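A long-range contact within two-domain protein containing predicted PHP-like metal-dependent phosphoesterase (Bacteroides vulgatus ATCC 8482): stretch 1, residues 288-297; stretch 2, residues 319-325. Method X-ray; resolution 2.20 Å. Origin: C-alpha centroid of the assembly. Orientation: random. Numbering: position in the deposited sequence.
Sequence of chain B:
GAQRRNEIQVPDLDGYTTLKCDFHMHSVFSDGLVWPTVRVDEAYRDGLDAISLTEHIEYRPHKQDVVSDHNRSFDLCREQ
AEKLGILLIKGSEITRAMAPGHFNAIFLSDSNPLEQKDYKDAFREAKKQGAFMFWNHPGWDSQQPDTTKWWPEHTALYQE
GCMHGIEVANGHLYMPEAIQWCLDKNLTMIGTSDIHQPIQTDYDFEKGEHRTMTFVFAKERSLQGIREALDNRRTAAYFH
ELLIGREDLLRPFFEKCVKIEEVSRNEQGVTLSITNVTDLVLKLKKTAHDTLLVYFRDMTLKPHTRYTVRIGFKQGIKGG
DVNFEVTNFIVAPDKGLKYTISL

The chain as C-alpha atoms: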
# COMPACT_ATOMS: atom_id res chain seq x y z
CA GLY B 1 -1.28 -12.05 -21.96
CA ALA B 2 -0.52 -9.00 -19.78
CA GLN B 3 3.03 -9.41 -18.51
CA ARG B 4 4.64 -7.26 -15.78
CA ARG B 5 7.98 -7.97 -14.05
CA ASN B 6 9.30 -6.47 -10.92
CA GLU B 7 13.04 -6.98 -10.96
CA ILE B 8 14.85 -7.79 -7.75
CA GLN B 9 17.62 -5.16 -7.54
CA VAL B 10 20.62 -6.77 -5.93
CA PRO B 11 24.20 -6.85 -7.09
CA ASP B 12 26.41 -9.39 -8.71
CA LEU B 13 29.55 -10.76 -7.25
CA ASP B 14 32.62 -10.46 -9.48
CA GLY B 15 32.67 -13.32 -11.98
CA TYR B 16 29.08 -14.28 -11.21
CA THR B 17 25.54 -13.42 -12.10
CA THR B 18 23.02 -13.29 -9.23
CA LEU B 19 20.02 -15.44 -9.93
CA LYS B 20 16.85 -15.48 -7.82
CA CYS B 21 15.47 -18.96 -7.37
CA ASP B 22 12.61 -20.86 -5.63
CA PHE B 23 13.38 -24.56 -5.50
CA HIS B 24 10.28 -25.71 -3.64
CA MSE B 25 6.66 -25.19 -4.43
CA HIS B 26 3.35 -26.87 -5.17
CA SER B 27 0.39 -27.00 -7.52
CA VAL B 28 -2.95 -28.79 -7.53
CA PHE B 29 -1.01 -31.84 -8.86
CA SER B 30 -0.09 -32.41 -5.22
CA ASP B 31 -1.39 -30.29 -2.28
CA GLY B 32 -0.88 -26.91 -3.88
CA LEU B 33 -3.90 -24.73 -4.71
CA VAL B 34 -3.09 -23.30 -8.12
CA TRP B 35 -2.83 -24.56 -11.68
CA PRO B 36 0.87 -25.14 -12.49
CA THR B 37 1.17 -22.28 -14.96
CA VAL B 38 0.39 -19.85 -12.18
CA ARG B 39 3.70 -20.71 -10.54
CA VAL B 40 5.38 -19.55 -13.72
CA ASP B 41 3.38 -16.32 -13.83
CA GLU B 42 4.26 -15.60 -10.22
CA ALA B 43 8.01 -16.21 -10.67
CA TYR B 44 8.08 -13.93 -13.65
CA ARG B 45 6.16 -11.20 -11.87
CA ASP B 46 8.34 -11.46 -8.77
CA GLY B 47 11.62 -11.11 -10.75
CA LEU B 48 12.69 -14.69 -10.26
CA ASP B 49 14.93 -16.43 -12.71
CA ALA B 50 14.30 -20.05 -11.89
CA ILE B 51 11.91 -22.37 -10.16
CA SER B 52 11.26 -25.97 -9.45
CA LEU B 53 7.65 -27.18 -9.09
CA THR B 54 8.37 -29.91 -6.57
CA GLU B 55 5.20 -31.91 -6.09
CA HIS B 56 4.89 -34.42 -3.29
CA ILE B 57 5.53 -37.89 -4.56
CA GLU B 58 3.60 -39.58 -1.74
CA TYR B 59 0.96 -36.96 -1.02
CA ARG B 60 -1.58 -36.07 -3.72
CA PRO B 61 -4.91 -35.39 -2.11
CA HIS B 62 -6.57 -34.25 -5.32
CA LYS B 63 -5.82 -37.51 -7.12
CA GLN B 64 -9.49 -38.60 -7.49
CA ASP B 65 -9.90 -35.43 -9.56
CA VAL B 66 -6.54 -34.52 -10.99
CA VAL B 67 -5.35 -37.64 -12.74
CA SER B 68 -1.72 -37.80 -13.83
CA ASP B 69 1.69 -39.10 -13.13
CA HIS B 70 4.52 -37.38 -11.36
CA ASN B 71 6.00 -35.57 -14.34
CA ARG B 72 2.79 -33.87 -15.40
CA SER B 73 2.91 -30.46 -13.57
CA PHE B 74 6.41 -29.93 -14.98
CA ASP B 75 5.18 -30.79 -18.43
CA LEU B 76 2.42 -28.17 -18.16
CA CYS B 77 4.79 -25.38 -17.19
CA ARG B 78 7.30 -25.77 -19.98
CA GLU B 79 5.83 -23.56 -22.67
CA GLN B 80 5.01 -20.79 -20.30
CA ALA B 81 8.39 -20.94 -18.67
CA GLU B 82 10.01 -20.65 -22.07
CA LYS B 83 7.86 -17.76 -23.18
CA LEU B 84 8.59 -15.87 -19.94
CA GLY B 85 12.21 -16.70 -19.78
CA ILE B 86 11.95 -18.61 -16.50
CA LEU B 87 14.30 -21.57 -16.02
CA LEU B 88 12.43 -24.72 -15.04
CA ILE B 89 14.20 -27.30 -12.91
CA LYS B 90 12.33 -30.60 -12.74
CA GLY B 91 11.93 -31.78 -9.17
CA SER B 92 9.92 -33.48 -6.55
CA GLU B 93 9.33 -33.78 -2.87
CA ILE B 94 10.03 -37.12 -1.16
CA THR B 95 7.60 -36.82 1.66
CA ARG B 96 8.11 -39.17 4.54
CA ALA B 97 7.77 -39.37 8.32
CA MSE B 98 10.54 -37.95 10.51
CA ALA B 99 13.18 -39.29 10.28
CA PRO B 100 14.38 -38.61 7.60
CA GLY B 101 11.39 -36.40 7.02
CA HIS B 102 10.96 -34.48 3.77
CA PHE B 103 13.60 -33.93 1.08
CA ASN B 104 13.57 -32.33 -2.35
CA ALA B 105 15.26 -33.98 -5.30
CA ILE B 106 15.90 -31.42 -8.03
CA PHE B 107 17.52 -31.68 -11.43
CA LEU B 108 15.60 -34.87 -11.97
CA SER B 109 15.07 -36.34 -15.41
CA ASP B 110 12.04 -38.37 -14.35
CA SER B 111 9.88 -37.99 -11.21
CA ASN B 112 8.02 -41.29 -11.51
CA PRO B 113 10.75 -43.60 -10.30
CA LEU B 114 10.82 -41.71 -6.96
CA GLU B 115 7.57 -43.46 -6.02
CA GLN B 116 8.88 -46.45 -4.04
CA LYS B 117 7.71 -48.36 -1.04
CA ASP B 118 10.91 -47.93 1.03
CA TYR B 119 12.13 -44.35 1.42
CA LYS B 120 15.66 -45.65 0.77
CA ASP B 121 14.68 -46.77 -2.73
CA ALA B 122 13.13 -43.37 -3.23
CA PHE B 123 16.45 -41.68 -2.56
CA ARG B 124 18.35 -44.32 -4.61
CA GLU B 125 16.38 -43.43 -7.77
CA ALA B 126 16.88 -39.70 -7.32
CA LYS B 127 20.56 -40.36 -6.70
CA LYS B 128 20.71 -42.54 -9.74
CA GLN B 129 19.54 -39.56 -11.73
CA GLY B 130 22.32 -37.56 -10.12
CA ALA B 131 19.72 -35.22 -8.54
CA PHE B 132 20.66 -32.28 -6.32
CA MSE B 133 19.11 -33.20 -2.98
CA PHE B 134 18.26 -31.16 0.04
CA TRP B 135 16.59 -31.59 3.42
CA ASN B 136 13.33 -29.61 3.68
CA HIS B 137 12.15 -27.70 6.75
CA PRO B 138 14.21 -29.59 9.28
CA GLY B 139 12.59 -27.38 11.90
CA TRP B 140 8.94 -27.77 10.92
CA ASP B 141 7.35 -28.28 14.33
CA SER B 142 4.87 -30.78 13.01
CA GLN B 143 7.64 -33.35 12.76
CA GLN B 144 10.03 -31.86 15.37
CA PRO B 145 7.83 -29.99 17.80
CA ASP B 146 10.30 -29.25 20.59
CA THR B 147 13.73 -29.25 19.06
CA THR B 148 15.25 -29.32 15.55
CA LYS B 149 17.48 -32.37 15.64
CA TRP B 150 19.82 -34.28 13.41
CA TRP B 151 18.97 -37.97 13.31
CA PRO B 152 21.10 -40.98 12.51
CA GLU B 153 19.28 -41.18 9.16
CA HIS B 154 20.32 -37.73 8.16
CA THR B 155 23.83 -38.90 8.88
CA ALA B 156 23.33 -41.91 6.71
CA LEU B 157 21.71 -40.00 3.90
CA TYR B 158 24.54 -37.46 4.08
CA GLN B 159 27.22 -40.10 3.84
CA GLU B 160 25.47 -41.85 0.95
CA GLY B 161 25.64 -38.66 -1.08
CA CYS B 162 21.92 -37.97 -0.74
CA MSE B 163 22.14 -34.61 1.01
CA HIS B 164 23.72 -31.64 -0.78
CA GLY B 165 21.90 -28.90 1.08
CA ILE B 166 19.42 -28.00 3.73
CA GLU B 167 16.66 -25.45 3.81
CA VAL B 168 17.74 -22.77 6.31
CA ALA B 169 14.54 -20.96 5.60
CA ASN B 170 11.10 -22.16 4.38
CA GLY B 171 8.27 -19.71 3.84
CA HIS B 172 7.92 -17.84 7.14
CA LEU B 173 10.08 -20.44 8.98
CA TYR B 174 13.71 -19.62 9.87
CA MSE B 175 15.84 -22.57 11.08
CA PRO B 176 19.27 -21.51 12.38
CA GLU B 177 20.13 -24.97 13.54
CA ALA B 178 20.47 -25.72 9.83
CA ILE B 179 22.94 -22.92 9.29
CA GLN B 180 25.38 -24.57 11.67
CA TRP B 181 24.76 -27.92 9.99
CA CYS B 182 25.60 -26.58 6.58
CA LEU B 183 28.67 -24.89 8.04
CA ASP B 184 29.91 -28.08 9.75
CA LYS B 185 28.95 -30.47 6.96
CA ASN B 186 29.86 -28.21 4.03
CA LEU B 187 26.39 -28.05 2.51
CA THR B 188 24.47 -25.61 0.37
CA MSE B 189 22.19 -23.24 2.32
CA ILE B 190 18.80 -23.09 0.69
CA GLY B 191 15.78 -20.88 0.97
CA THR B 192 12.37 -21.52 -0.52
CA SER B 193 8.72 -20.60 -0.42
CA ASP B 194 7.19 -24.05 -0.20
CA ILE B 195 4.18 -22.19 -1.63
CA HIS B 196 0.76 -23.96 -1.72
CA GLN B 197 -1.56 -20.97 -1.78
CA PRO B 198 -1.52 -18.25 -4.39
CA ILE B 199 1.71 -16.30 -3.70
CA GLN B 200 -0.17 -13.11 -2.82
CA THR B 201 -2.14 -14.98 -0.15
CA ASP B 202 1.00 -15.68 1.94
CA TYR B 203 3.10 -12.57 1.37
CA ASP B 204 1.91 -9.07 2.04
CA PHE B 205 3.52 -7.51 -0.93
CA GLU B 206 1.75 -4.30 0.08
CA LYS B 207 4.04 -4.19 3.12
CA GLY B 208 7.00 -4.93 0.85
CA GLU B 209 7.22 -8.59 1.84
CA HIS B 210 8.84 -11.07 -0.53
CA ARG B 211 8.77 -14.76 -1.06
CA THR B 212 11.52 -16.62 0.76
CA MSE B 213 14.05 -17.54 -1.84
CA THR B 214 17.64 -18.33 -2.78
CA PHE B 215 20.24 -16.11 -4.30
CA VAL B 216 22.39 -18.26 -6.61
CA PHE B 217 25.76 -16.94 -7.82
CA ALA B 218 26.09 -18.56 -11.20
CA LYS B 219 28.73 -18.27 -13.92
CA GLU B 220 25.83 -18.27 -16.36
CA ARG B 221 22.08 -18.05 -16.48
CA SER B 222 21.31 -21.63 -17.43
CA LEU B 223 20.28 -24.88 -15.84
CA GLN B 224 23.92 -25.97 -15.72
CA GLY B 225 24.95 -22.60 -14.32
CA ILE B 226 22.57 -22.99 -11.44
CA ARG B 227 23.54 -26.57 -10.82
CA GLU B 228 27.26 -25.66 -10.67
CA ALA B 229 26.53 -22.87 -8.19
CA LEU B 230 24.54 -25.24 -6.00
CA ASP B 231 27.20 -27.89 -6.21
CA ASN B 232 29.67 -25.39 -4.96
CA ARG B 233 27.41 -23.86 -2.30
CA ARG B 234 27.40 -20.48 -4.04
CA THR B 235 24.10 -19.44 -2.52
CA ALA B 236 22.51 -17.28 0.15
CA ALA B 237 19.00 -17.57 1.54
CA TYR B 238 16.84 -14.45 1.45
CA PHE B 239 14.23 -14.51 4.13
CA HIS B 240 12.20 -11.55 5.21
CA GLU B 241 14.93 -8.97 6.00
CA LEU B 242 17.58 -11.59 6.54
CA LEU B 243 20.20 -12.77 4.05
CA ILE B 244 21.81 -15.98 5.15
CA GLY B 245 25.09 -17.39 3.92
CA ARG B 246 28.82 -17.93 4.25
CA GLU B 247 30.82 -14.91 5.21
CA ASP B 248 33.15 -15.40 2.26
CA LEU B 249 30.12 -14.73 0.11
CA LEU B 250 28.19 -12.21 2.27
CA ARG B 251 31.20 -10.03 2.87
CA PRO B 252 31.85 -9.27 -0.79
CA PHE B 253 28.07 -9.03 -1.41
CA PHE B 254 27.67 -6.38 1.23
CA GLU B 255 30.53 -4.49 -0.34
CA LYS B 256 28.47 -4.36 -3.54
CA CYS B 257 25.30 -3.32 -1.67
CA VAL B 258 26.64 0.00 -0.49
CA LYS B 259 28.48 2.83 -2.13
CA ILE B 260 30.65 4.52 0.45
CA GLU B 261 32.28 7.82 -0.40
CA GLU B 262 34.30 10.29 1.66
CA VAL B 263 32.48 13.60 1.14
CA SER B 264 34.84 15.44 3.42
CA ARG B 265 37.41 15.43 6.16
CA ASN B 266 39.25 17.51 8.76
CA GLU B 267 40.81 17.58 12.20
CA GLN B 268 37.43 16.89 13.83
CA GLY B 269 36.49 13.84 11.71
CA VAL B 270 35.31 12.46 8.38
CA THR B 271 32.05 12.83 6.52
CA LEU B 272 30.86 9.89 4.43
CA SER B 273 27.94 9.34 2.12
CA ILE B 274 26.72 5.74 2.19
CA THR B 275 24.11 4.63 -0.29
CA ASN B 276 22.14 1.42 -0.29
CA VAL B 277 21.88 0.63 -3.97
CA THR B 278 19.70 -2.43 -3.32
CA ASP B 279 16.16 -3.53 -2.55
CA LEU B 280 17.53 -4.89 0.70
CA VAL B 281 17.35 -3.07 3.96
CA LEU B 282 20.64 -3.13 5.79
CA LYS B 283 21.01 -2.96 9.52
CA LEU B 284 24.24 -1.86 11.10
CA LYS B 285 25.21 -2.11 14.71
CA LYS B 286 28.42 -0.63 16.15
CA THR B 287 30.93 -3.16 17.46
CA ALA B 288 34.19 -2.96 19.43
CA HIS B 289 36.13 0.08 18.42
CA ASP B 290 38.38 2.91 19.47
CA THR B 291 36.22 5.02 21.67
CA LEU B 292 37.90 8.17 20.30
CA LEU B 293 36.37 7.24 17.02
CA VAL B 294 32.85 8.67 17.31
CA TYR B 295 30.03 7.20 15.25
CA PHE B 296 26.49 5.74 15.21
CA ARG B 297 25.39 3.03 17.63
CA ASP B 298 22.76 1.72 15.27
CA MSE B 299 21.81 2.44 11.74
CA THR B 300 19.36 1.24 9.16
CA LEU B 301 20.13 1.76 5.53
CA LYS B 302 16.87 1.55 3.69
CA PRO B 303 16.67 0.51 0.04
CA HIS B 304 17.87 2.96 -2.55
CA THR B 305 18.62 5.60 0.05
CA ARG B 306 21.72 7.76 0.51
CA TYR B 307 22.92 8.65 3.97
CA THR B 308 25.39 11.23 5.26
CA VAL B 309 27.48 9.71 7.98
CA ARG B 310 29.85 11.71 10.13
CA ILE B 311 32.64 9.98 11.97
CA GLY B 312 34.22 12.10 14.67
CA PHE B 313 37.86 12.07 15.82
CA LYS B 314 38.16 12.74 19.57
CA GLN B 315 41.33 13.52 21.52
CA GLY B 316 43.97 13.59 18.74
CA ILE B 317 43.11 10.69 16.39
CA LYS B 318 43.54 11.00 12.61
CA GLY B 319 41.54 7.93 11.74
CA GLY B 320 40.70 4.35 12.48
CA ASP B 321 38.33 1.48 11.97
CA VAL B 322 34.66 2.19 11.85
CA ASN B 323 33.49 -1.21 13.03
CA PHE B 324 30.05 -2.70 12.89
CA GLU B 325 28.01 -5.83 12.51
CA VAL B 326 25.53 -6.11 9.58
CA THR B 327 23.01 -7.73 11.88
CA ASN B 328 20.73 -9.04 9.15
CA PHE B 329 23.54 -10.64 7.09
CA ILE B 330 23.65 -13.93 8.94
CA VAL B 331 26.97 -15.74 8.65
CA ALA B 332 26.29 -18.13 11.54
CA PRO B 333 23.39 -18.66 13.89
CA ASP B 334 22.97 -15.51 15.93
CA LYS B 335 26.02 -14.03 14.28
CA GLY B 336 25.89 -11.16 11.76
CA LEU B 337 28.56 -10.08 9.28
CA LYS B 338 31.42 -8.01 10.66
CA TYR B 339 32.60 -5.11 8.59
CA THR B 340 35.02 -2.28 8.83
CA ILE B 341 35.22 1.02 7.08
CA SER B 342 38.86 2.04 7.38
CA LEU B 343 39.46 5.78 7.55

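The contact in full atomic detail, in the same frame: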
# COMPACT_ATOMS: atom_id res chain seq x y z
N ALA B 288 32.99 -3.41 18.70
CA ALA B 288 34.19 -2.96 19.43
C ALA B 288 34.99 -2.02 18.56
O ALA B 288 35.18 -2.25 17.38
CB ALA B 288 35.08 -4.14 19.94
N HIS B 289 35.46 -0.96 19.18
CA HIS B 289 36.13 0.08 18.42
C HIS B 289 36.89 0.98 19.33
O HIS B 289 36.81 0.87 20.55
CB HIS B 289 35.07 0.91 17.67
CG HIS B 289 34.09 1.59 18.57
ND1 HIS B 289 33.07 0.93 19.21
CD2 HIS B 289 33.99 2.89 18.95
CE1 HIS B 289 32.38 1.78 19.95
NE2 HIS B 289 32.93 2.98 19.82
N ASP B 290 37.65 1.88 18.72
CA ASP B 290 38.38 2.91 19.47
C ASP B 290 37.33 3.92 19.83
O ASP B 290 36.61 4.46 18.99
CB ASP B 290 39.49 3.56 18.66
CG ASP B 290 40.20 4.71 19.41
OD1 ASP B 290 40.08 4.85 20.65
OD2 ASP B 290 40.91 5.49 18.73
N THR B 291 37.23 4.14 21.12
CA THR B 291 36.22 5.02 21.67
C THR B 291 36.36 6.47 21.19
O THR B 291 35.39 7.22 21.15
CB THR B 291 36.27 4.94 23.21
OG1 THR B 291 35.11 5.57 23.74
CG2 THR B 291 37.54 5.61 23.78
N LEU B 292 37.57 6.81 20.76
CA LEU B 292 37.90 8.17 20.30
C LEU B 292 37.40 8.35 18.90
O LEU B 292 37.46 9.43 18.32
CB LEU B 292 39.40 8.41 20.33
CG LEU B 292 40.04 8.29 21.71
CD1 LEU B 292 41.57 8.21 21.60
CD2 LEU B 292 39.56 9.44 22.57
N LEU B 293 36.89 7.26 18.37
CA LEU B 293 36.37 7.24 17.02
C LEU B 293 34.83 7.23 17.15
O LEU B 293 34.17 6.20 17.33
CB LEU B 293 36.93 6.03 16.28
CG LEU B 293 36.68 6.02 14.77
CD1 LEU B 293 37.18 7.29 14.11
CD2 LEU B 293 37.36 4.80 14.19
N VAL B 294 34.28 8.44 17.04
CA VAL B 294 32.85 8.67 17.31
C VAL B 294 31.91 8.47 16.14
O VAL B 294 31.92 9.21 15.17
CB VAL B 294 32.63 10.09 17.92
CG1 VAL B 294 31.18 10.27 18.37
CG2 VAL B 294 33.62 10.34 19.08
N TYR B 295 31.07 7.44 16.25
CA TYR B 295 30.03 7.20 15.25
C TYR B 295 28.73 6.55 15.79
O TYR B 295 28.57 6.24 16.98
CB TYR B 295 30.60 6.42 14.06
CG TYR B 295 31.17 5.06 14.43
CD1 TYR B 295 32.45 4.94 14.98
CD2 TYR B 295 30.45 3.91 14.21
CE1 TYR B 295 32.98 3.72 15.29
CE2 TYR B 295 30.96 2.68 14.54
CZ TYR B 295 32.24 2.58 15.07
OH TYR B 295 32.77 1.34 15.41
N PHE B 296 27.80 6.33 14.87
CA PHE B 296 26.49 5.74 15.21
C PHE B 296 26.59 4.48 16.05
O PHE B 296 27.59 3.75 16.00
CB PHE B 296 25.69 5.41 13.94
CG PHE B 296 26.35 4.37 13.08
CD1 PHE B 296 26.22 3.02 13.39
CD2 PHE B 296 27.10 4.72 11.99
CE1 PHE B 296 26.83 2.02 12.62
CE2 PHE B 296 27.72 3.73 11.22
CZ PHE B 296 27.59 2.38 11.55
N ARG B 297 25.54 4.27 16.84
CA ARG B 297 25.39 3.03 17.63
C ARG B 297 24.60 2.00 16.83
O ARG B 297 24.84 0.79 16.87
CB ARG B 297 24.73 3.29 18.97
CG ARG B 297 25.73 3.94 19.88
CD ARG B 297 25.17 4.34 21.22
NE ARG B 297 24.79 3.19 22.00
CZ ARG B 297 24.26 3.27 23.20
NH1 ARG B 297 24.06 4.45 23.78
NH2 ARG B 297 23.93 2.16 23.81
N GLY B 319 42.29 8.99 12.41
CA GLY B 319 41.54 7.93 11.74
C GLY B 319 41.36 6.67 12.55
O GLY B 319 41.60 6.63 13.77
N GLY B 320 40.95 5.63 11.85
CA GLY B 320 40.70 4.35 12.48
C GLY B 320 39.66 3.51 11.78
O GLY B 320 39.22 3.82 10.67
N ASP B 321 39.28 2.46 12.48
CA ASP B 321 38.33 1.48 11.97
C ASP B 321 36.95 1.68 12.51
O ASP B 321 36.68 1.47 13.69
CB ASP B 321 38.75 0.07 12.37
CG ASP B 321 40.00 -0.38 11.69
OD1 ASP B 321 40.38 0.19 10.64
OD2 ASP B 321 40.60 -1.34 12.21
N VAL B 322 36.07 2.02 11.58
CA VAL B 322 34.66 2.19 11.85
C VAL B 322 34.10 0.80 11.72
O VAL B 322 33.86 0.31 10.62
CB VAL B 322 34.03 3.22 10.89
CG1 VAL B 322 32.54 3.32 11.11
CG2 VAL B 322 34.72 4.58 11.10
N ASN B 323 33.94 0.18 12.88
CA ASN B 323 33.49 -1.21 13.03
C ASN B 323 32.04 -1.41 13.39
O ASN B 323 31.48 -0.75 14.28
CB ASN B 323 34.29 -1.89 14.13
CG ASN B 323 35.75 -1.95 13.81
OD1 ASN B 323 36.14 -2.05 12.64
ND2 ASN B 323 36.58 -1.88 14.83
N PHE B 324 31.45 -2.36 12.69
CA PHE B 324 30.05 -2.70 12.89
C PHE B 324 29.66 -4.05 12.35
O PHE B 324 30.28 -4.62 11.44
CB PHE B 324 29.15 -1.62 12.28
CG PHE B 324 29.41 -1.34 10.83
CD1 PHE B 324 28.85 -2.15 9.85
CD2 PHE B 324 30.20 -0.27 10.44
CE1 PHE B 324 29.08 -1.88 8.50
CE2 PHE B 324 30.43 -0.01 9.09
CZ PHE B 324 29.86 -0.82 8.12
N GLU B 325 28.62 -4.58 12.96
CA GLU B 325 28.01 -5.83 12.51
C GLU B 325 26.84 -5.52 11.56
O GLU B 325 26.09 -4.60 11.80
CB GLU B 325 27.50 -6.59 13.72
CG GLU B 325 26.96 -7.95 13.46
CD GLU B 325 26.27 -8.51 14.69
OE1 GLU B 325 26.21 -7.78 15.69
OE2 GLU B 325 25.75 -9.66 14.66
O HOH W 1 37.74 1.23 15.98

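Two chain segments can pack closely without pairing as a regular sheet, when side chains of one find room against the backbone and side chains of the other. The contact between residues 288-297 and the strand 321-325 with its glycine lead-in is a compact example, burying 410 Å² in all.

The clearest bump in a hollow is Leu 293. A type I turn from Asp 290 to Leu 293, closed by Leu 293 N to Asp 290 O at 2.9 Å, delivers this side chain toward the opposing backbone. Leu 293 CD2 lies 3.6 Å from Gly 320 C and 3.4 Å from Asp 321 O. Leu 293 CD2 occupies room that a side chain on Gly 320 would take: an ideal CB would sit 2.9 Å from Leu 293 CD2, a clash. The backbone angles of Gly 320 call for glycine in their own right, so conformation and packing agree. Beside it, Leu 293 CD2 also meets Val 322 CG2 at 4.1 Å.

Val 322 is itself a bump. Val 322 CG1 sits over one face of the Tyr 295 ring, 3.8 Å from its centroid and 10° off the normal, a CH-pi contact in which a methyl rests on a flat surface. The same ring reaches on along its plane, and Tyr 295 OH donates a hydrogen bond to Asn 323 O at 2.7 Å. Apolar face and polar tip thus engage successive residues of one strand.

Farther along, Phe 296 brings CZ to 3.9 Å from Phe 324 CD2; the rings meet obliquely, their planes at 51°.

Polar links complete the contact. Asn 323 ND2 donates to Ala 288 O at 2.9 Å, and a water bridges the backbones, accepting from Asp 290 N at 2.8 Å and donating to Asp 321 O at 2.5 Å.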